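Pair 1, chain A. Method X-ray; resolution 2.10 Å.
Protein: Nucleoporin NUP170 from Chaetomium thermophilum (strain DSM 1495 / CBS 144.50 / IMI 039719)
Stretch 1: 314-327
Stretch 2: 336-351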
# COMPACT_ATOMS: atom_id res chain seq x y z
N ASP A 314 21.57 11.67 -2.59
CA ASP A 314 21.48 12.34 -3.88
C ASP A 314 22.18 11.57 -4.99
O ASP A 314 22.00 11.90 -6.16
CB ASP A 314 22.03 13.77 -3.80
CG ASP A 314 23.46 13.83 -3.29
OD1 ASP A 314 23.86 14.90 -2.80
OD2 ASP A 314 24.19 12.81 -3.37
N THR A 315 22.96 10.54 -4.65
CA THR A 315 23.57 9.65 -5.63
C THR A 315 22.69 8.45 -5.95
O THR A 315 23.07 7.63 -6.79
CB THR A 315 24.93 9.16 -5.14
OG1 THR A 315 24.79 8.59 -3.83
CG2 THR A 315 25.93 10.32 -5.08
N GLY A 316 21.53 8.33 -5.31
CA GLY A 316 20.60 7.26 -5.60
C GLY A 316 20.73 6.03 -4.74
O GLY A 316 20.10 5.01 -5.05
N CYS A 317 21.52 6.08 -3.67
CA CYS A 317 21.66 4.94 -2.77
C CYS A 317 20.53 4.95 -1.75
O CYS A 317 20.21 5.99 -1.17
CB CYS A 317 23.00 4.99 -2.05
SG CYS A 317 24.43 4.87 -3.14
N ARG A 318 19.91 3.79 -1.55
CA ARG A 318 18.89 3.61 -0.53
C ARG A 318 19.56 3.01 0.71
O ARG A 318 20.02 1.86 0.68
CB ARG A 318 17.76 2.72 -1.04
CG ARG A 318 16.74 3.45 -1.90
CD ARG A 318 15.76 2.48 -2.55
NE ARG A 318 16.31 1.89 -3.77
CZ ARG A 318 15.77 0.86 -4.41
NH1 ARG A 318 16.34 0.40 -5.52
NH2 ARG A 318 14.66 0.30 -3.96
N LEU A 319 19.62 3.79 1.78
CA LEU A 319 20.20 3.37 3.05
C LEU A 319 19.09 2.88 3.96
O LEU A 319 18.16 3.64 4.28
CB LEU A 319 20.96 4.53 3.71
CG LEU A 319 21.84 5.39 2.82
CD1 LEU A 319 22.45 6.54 3.62
CD2 LEU A 319 22.93 4.57 2.16
N PHE A 320 19.18 1.63 4.39
CA PHE A 320 18.18 1.02 5.27
C PHE A 320 18.76 0.92 6.68
O PHE A 320 19.76 0.24 6.90
CB PHE A 320 17.76 -0.35 4.75
CG PHE A 320 16.93 -0.28 3.51
CD1 PHE A 320 15.55 -0.27 3.59
CD2 PHE A 320 17.53 -0.22 2.26
CE1 PHE A 320 14.77 -0.20 2.45
CE2 PHE A 320 16.76 -0.15 1.12
CZ PHE A 320 15.38 -0.13 1.21
N LEU A 321 18.12 1.61 7.63
CA LEU A 321 18.61 1.72 8.99
C LEU A 321 17.72 0.96 9.95
O LEU A 321 16.49 1.05 9.89
CB LEU A 321 18.69 3.18 9.43
CG LEU A 321 19.62 4.06 8.60
CD1 LEU A 321 18.80 4.93 7.66
CD2 LEU A 321 20.51 4.91 9.50
N SER A 322 18.36 0.21 10.84
CA SER A 322 17.69 -0.41 11.97
C SER A 322 17.70 0.54 13.16
O SER A 322 18.45 1.51 13.21
CB SER A 322 18.37 -1.72 12.35
OG SER A 322 19.68 -1.48 12.83
N ALA A 323 16.84 0.24 14.13
CA ALA A 323 16.84 0.92 15.41
C ALA A 323 16.50 -0.10 16.48
O ALA A 323 15.70 -1.01 16.25
CB ALA A 323 15.84 2.08 15.44
N THR A 324 17.12 0.04 17.65
CA THR A 324 16.97 -0.93 18.72
C THR A 324 16.92 -0.21 20.06
O THR A 324 17.59 0.80 20.26
CB THR A 324 18.11 -1.95 18.73
OG1 THR A 324 19.37 -1.26 18.78
CG2 THR A 324 18.07 -2.81 17.47
N SER A 325 16.11 -0.75 20.97
CA SER A 325 16.03 -0.26 22.33
C SER A 325 17.10 -0.91 23.18
O SER A 325 17.56 -2.03 22.90
CB SER A 325 14.65 -0.53 22.93
OG SER A 325 14.55 -0.03 24.25
N SER A 326 17.51 -0.21 24.24
CA SER A 326 18.51 -0.76 25.15
C SER A 326 17.95 -1.94 25.93
O SER A 326 18.71 -2.85 26.30
CB SER A 326 18.99 0.33 26.11
OG SER A 326 19.28 1.53 25.42
N ALA A 327 16.64 -1.97 26.17
CA ALA A 327 16.01 -3.00 26.98
C ALA A 327 14.81 -3.61 26.26
O ALA A 327 14.55 -3.30 25.09
CB ALA A 327 15.57 -2.42 28.32
N SER A 336 4.42 2.00 24.52
CA SER A 336 5.46 1.76 23.53
C SER A 336 6.84 1.87 24.15
O SER A 336 7.05 2.60 25.11
CB SER A 336 5.32 2.74 22.37
N LEU A 337 7.80 1.12 23.59
CA LEU A 337 9.19 1.16 24.02
C LEU A 337 9.99 1.99 23.03
O LEU A 337 9.96 1.73 21.82
CB LEU A 337 9.76 -0.25 24.14
CG LEU A 337 10.27 -0.63 25.53
CD1 LEU A 337 10.64 -2.10 25.56
CD2 LEU A 337 11.46 0.23 25.93
N ALA A 338 10.72 2.97 23.54
CA ALA A 338 11.46 3.89 22.68
C ALA A 338 12.81 3.28 22.31
O ALA A 338 13.50 2.74 23.18
CB ALA A 338 11.68 5.22 23.38
N PRO A 339 13.21 3.34 21.04
CA PRO A 339 14.58 2.96 20.69
C PRO A 339 15.57 4.00 21.18
O PRO A 339 15.21 5.14 21.49
CB PRO A 339 14.55 2.89 19.16
CG PRO A 339 13.50 3.87 18.78
CD PRO A 339 12.46 3.83 19.87
N GLN A 340 16.83 3.60 21.26
CA GLN A 340 17.90 4.48 21.71
C GLN A 340 19.13 4.44 20.81
O GLN A 340 20.08 5.18 21.06
CB GLN A 340 18.31 4.13 23.15
CG GLN A 340 17.20 4.32 24.17
CD GLN A 340 16.73 5.76 24.26
OE1 GLN A 340 17.47 6.69 23.96
NE2 GLN A 340 15.48 5.95 24.68
N SER A 341 19.12 3.62 19.76
CA SER A 341 20.24 3.50 18.85
C SER A 341 19.71 3.31 17.44
O SER A 341 18.63 2.74 17.24
CB SER A 341 21.16 2.33 19.24
OG SER A 341 22.23 2.20 18.33
N MET A 342 20.47 3.80 16.46
CA MET A 342 20.14 3.66 15.05
C MET A 342 21.42 3.39 14.28
O MET A 342 22.43 4.06 14.50
CB MET A 342 19.44 4.92 14.50
CG MET A 342 19.24 4.91 12.99
SD MET A 342 18.31 6.34 12.39
CE MET A 342 16.67 5.95 12.97
N GLN A 343 21.36 2.42 13.36
CA GLN A 343 22.55 1.97 12.66
C GLN A 343 22.22 1.68 11.20
O GLN A 343 21.21 1.04 10.90
CB GLN A 343 23.14 0.72 13.32
CG GLN A 343 24.40 0.19 12.66
CD GLN A 343 24.95 -1.04 13.36
OE1 GLN A 343 24.53 -1.37 14.46
NE2 GLN A 343 25.88 -1.71 12.70
N LEU A 344 23.09 2.14 10.31
CA LEU A 344 22.99 1.78 8.90
C LEU A 344 23.43 0.33 8.72
O LEU A 344 24.59 -0.01 8.96
CB LEU A 344 23.84 2.71 8.04
CG LEU A 344 24.00 2.30 6.57
CD1 LEU A 344 22.65 2.05 5.93
CD2 LEU A 344 24.77 3.36 5.80
N GLN A 345 22.50 -0.51 8.28
CA GLN A 345 22.70 -1.95 8.18
C GLN A 345 22.83 -2.45 6.75
O GLN A 345 23.69 -3.30 6.47
CB GLN A 345 21.54 -2.70 8.85
CG GLN A 345 21.45 -2.52 10.36
CD GLN A 345 22.45 -3.39 11.10
OE1 GLN A 345 23.40 -3.91 10.52
NE2 GLN A 345 22.23 -3.56 12.40
N PHE A 346 22.01 -1.95 5.83
CA PHE A 346 21.90 -2.50 4.49
C PHE A 346 21.77 -1.37 3.48
O PHE A 346 21.11 -0.36 3.75
CB PHE A 346 20.69 -3.44 4.39
CG PHE A 346 20.39 -3.90 3.00
CD1 PHE A 346 19.42 -3.26 2.24
CD2 PHE A 346 21.06 -4.97 2.44
CE1 PHE A 346 19.14 -3.67 0.96
CE2 PHE A 346 20.79 -5.39 1.16
CZ PHE A 346 19.82 -4.74 0.41
N VAL A 347 22.39 -1.54 2.31
CA VAL A 347 22.37 -0.54 1.25
C VAL A 347 21.93 -1.22 -0.05
O VAL A 347 22.50 -2.23 -0.45
CB VAL A 347 23.75 0.12 1.05
CG1 VAL A 347 23.69 1.16 -0.07
CG2 VAL A 347 24.24 0.75 2.34
N LYS A 348 20.93 -0.63 -0.70
CA LYS A 348 20.56 -1.01 -2.07
C LYS A 348 21.16 0.03 -3.01
O LYS A 348 20.74 1.20 -3.01
CB LYS A 348 19.05 -1.10 -2.24
CG LYS A 348 18.61 -1.70 -3.58
CD LYS A 348 19.00 -3.18 -3.69
CE LYS A 348 18.94 -3.69 -5.13
NZ LYS A 348 17.58 -4.13 -5.53
N PHE A 349 22.14 -0.38 -3.80
CA PHE A 349 22.81 0.52 -4.73
C PHE A 349 21.99 0.69 -6.01
O PHE A 349 21.14 -0.13 -6.33
CB PHE A 349 24.20 0.00 -5.06
CG PHE A 349 25.20 0.18 -3.94
CD1 PHE A 349 25.83 1.40 -3.74
CD2 PHE A 349 25.51 -0.87 -3.09
CE1 PHE A 349 26.74 1.56 -2.72
CE2 PHE A 349 26.42 -0.71 -2.07
CZ PHE A 349 27.04 0.51 -1.88
N PRO A 350 22.25 1.76 -6.76
CA PRO A 350 21.41 2.09 -7.92
C PRO A 350 21.55 1.07 -9.04
O PRO A 350 22.58 0.38 -9.14
CB PRO A 350 21.94 3.46 -8.37
CG PRO A 350 22.71 3.99 -7.23
CD PRO A 350 23.25 2.81 -6.49
N PRO A 351 20.56 0.98 -9.92
CA PRO A 351 20.72 0.19 -11.15
C PRO A 351 21.69 0.88 -12.10
O PRO A 351 22.07 2.03 -11.91
CB PRO A 351 19.31 0.16 -11.72
CG PRO A 351 18.75 1.49 -11.31
CD PRO A 351 19.32 1.77 -9.94
O HOH W 1 18.89 2.35 -4.84

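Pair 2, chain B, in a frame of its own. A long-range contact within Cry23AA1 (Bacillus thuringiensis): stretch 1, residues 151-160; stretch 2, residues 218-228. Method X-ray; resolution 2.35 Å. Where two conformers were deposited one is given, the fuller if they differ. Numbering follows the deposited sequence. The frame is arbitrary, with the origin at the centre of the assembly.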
# COMPACT_ATOMS: atom_id res chain seq x y z
N ALA B 151 21.92 5.44 -8.37
CA ALA B 151 21.24 4.73 -7.23
C ALA B 151 20.02 3.96 -7.78
O ALA B 151 19.24 4.49 -8.55
CB ALA B 151 20.83 5.74 -6.13
N TYR B 152 19.87 2.71 -7.39
CA TYR B 152 18.71 1.91 -7.81
C TYR B 152 17.59 2.06 -6.77
O TYR B 152 17.80 1.81 -5.57
CB TYR B 152 19.17 0.44 -7.91
CG TYR B 152 18.24 -0.48 -8.64
CD1 TYR B 152 17.60 -0.06 -9.81
CD2 TYR B 152 18.08 -1.80 -8.23
CE1 TYR B 152 16.80 -0.92 -10.51
CE2 TYR B 152 17.23 -2.67 -8.92
CZ TYR B 152 16.63 -2.23 -10.03
OH TYR B 152 15.87 -3.09 -10.75
N ILE B 153 16.44 2.54 -7.23
CA ILE B 153 15.31 2.88 -6.37
C ILE B 153 14.17 1.88 -6.68
O ILE B 153 13.82 1.70 -7.87
CB ILE B 153 14.68 4.28 -6.70
CG1 ILE B 153 15.54 5.53 -6.33
CG2 ILE B 153 13.40 4.46 -5.96
CD1 ILE B 153 16.72 5.26 -5.52
N ILE B 154 13.59 1.24 -5.64
CA ILE B 154 12.37 0.43 -5.83
C ILE B 154 11.19 1.14 -5.14
O ILE B 154 11.27 1.52 -3.96
CB ILE B 154 12.61 -1.04 -5.39
CG1 ILE B 154 11.63 -2.01 -6.06
CG2 ILE B 154 12.59 -1.19 -3.90
CD1 ILE B 154 10.21 -1.70 -5.83
N GLN B 155 10.14 1.39 -5.90
CA GLN B 155 9.00 2.05 -5.41
C GLN B 155 7.95 1.00 -4.92
O GLN B 155 7.35 0.30 -5.72
CB GLN B 155 8.42 2.96 -6.48
CG GLN B 155 7.28 3.75 -6.02
CD GLN B 155 6.85 4.78 -6.99
OE1 GLN B 155 5.77 4.68 -7.59
NE2 GLN B 155 7.71 5.80 -7.19
N ASN B 156 7.77 0.94 -3.61
CA ASN B 156 6.86 0.03 -2.91
C ASN B 156 5.50 0.59 -2.66
O ASN B 156 5.37 1.76 -2.28
CB ASN B 156 7.45 -0.36 -1.57
CG ASN B 156 7.94 -1.75 -1.61
OD1 ASN B 156 9.08 -2.03 -2.11
ND2 ASN B 156 7.06 -2.71 -1.17
N GLY B 157 4.49 -0.25 -2.87
CA GLY B 157 3.09 0.07 -2.47
C GLY B 157 2.51 -1.02 -1.55
O GLY B 157 2.85 -2.19 -1.70
N THR B 158 1.70 -0.60 -0.58
CA THR B 158 0.97 -1.55 0.27
C THR B 158 -0.47 -1.14 0.35
O THR B 158 -0.82 0.06 0.31
CB THR B 158 1.40 -1.54 1.71
OG1 THR B 158 1.21 -0.21 2.21
CG2 THR B 158 2.85 -1.99 1.84
N TYR B 159 -1.35 -2.14 0.45
CA TYR B 159 -2.81 -1.82 0.50
C TYR B 159 -3.56 -2.81 1.40
O TYR B 159 -3.17 -3.98 1.49
CB TYR B 159 -3.44 -1.76 -0.89
CG TYR B 159 -3.21 -3.02 -1.65
CD1 TYR B 159 -4.18 -4.06 -1.68
CD2 TYR B 159 -1.99 -3.22 -2.31
CE1 TYR B 159 -3.93 -5.26 -2.35
CE2 TYR B 159 -1.71 -4.42 -2.97
CZ TYR B 159 -2.69 -5.43 -2.98
OH TYR B 159 -2.35 -6.57 -3.64
N ASN B 160 -4.58 -2.32 2.08
CA ASN B 160 -5.48 -3.20 2.84
C ASN B 160 -6.90 -2.70 2.61
O ASN B 160 -7.29 -1.68 3.18
CB ASN B 160 -5.14 -3.18 4.31
CG ASN B 160 -5.90 -4.30 5.12
OD1 ASN B 160 -6.87 -4.93 4.63
ND2 ASN B 160 -5.45 -4.54 6.35
N PHE B 218 -11.75 -8.97 2.68
CA PHE B 218 -10.68 -8.01 2.34
C PHE B 218 -9.80 -8.47 1.17
O PHE B 218 -9.82 -9.63 0.80
CB PHE B 218 -9.87 -7.68 3.59
CG PHE B 218 -9.12 -8.85 4.13
CD1 PHE B 218 -7.83 -9.13 3.69
CD2 PHE B 218 -9.71 -9.69 5.11
CE1 PHE B 218 -7.12 -10.23 4.19
CE2 PHE B 218 -9.02 -10.79 5.63
CZ PHE B 218 -7.72 -11.09 5.16
N ILE B 219 -9.02 -7.54 0.60
CA ILE B 219 -7.90 -7.89 -0.32
C ILE B 219 -6.72 -7.03 0.19
O ILE B 219 -6.87 -5.83 0.39
CB ILE B 219 -8.34 -7.60 -1.77
CG1 ILE B 219 -7.24 -7.88 -2.79
CG2 ILE B 219 -8.81 -6.13 -1.97
CD1 ILE B 219 -6.80 -9.24 -2.78
N GLU B 220 -5.60 -7.65 0.54
CA GLU B 220 -4.49 -6.93 1.01
C GLU B 220 -3.20 -7.44 0.34
O GLU B 220 -3.15 -8.57 -0.19
CB GLU B 220 -4.38 -6.97 2.53
CG GLU B 220 -3.81 -8.23 3.02
CD GLU B 220 -3.52 -8.22 4.53
OE1 GLU B 220 -3.19 -7.15 5.11
OE2 GLU B 220 -3.59 -9.31 5.14
N GLY B 221 -2.14 -6.61 0.37
CA GLY B 221 -0.90 -6.88 -0.45
C GLY B 221 0.21 -5.82 -0.23
O GLY B 221 -0.04 -4.74 0.33
N ALA B 222 1.42 -6.12 -0.70
CA ALA B 222 2.55 -5.22 -0.64
C ALA B 222 3.39 -5.68 -1.80
O ALA B 222 3.74 -6.86 -1.86
CB ALA B 222 3.33 -5.40 0.69
N GLN B 223 3.71 -4.80 -2.74
CA GLN B 223 4.66 -5.19 -3.80
C GLN B 223 5.47 -4.01 -4.29
O GLN B 223 5.07 -2.84 -4.12
CB GLN B 223 3.94 -5.79 -5.04
CG GLN B 223 2.94 -4.85 -5.54
CD GLN B 223 2.35 -5.28 -6.86
OE1 GLN B 223 1.20 -5.78 -6.89
NE2 GLN B 223 3.10 -5.06 -7.99
N GLY B 224 6.54 -4.35 -5.00
CA GLY B 224 7.25 -3.35 -5.78
C GLY B 224 6.33 -2.90 -6.87
O GLY B 224 5.70 -3.74 -7.56
N LEU B 225 6.24 -1.60 -7.06
CA LEU B 225 5.46 -1.13 -8.17
C LEU B 225 6.26 -0.77 -9.39
O LEU B 225 5.75 -0.91 -10.51
CB LEU B 225 4.67 0.09 -7.78
CG LEU B 225 3.79 0.01 -6.54
CD1 LEU B 225 3.41 1.46 -6.20
CD2 LEU B 225 2.51 -0.86 -6.84
N ARG B 226 7.47 -0.23 -9.18
CA ARG B 226 8.36 0.19 -10.26
C ARG B 226 9.75 0.47 -9.73
O ARG B 226 9.93 0.69 -8.50
CB ARG B 226 7.86 1.37 -11.02
CG ARG B 226 7.28 2.41 -10.16
CD ARG B 226 7.67 3.68 -10.70
NE ARG B 226 6.57 4.44 -11.21
CZ ARG B 226 6.63 5.20 -12.32
NH1 ARG B 226 7.75 5.26 -13.07
NH2 ARG B 226 5.55 5.89 -12.68
N SER B 227 10.72 0.35 -10.65
CA SER B 227 12.13 0.58 -10.39
C SER B 227 12.49 1.90 -11.10
O SER B 227 11.88 2.28 -12.12
CB SER B 227 12.99 -0.60 -10.88
OG SER B 227 12.89 -0.71 -12.32
N ILE B 228 13.41 2.63 -10.50
CA ILE B 228 13.90 3.87 -11.05
C ILE B 228 15.46 3.84 -10.88
O ILE B 228 15.99 3.29 -9.88
CB ILE B 228 13.31 5.04 -10.27
CG1 ILE B 228 11.83 5.20 -10.59
CG2 ILE B 228 14.00 6.38 -10.65
CD1 ILE B 228 11.10 6.13 -9.62
O HOH W 2 4.70 6.31 -9.59

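Both pairs are antiparallel two-stranded ladders with a strong twist: the strand directions make 138° in pair 1 and 143° in pair 2, the axes approach to 4.6 and 4.5 Å, and 14 central residues superpose with an RMSD of 0.6 Å. The match includes a local irregularity. In pair 1 the register shifts by one between A:Phe320 and A:Leu321, a beta bulge in which A:Phe320 O accepts from A:Gln345 N (3.2 Å) and, weakly, from A:Phe346 N (3.3 Å). At the equivalent place in pair 2, B:Gln155 O takes a short bond from B:Leu225 N (2.6 Å), while B:Gln155 N donates to B:Arg226 O (2.7 Å), as A:Phe320 N does to A:Phe346 O (2.8 Å). The extra residue, A:Gln345 or B:Leu225, has similar backbone angles in both (-108/-42 and -99/-35).

Side chains fill this common frame differently. The bulge residue lies near A:Ser322 in pair 1 and B:Gly157 in pair 2, which are matched positions. A:Gln345 NE2 donates a weak hydrogen bond to A:Ser322 OG (3.3 Å), whereas B:Leu225 CG packs 3.7 Å from B:Gly157 N; a CB modelled on that glycine would sit only 3.0 Å from B:Leu225 CD1.

One residue before the bulge, A:Leu344 matches B:Gly224. A:Leu344 CD1 reaches A:Leu319 CB at 3.7 Å. In pair 2 the strand opposite supplies the bulk instead: B:Ile154, the match of A:Leu319, brings CD1 to 3.4 Å from B:Gly224 CA, in space where a CB on the glycine would clash.

On the other side of the sheet, A:Phe320 and A:Phe346 form an oblique aromatic pair, with CD2 of the former 3.6 Å from CD1 of the latter. Their matches, B:Gln155 and B:Arg226, are polar and joined through water 2, which donates to B:Gln155 OE1 (2.8 Å) and accepts a weak bond from B:Arg226 NE (3.1 Å). Pair 1 uses its water next to this, linking A:Arg318 NE to A:Lys348 O, each 2.8 Å from water 1; the matched B:Ile153 and B:Ile228 meet through apolar contact, CB to CB at 3.9 Å.

Toward the other end, A:Thr324 and A:Ser341 face each other with OG1 of the threonine 4.0 Å from CB of the serine. Pair 2 has B:Tyr159 and B:Gly221 here. The tyrosine ring lies over the glycine, whose CA is 3.8 Å from the ring centroid, and a CB there would clash with B:Tyr159 OH at 2.1 Å.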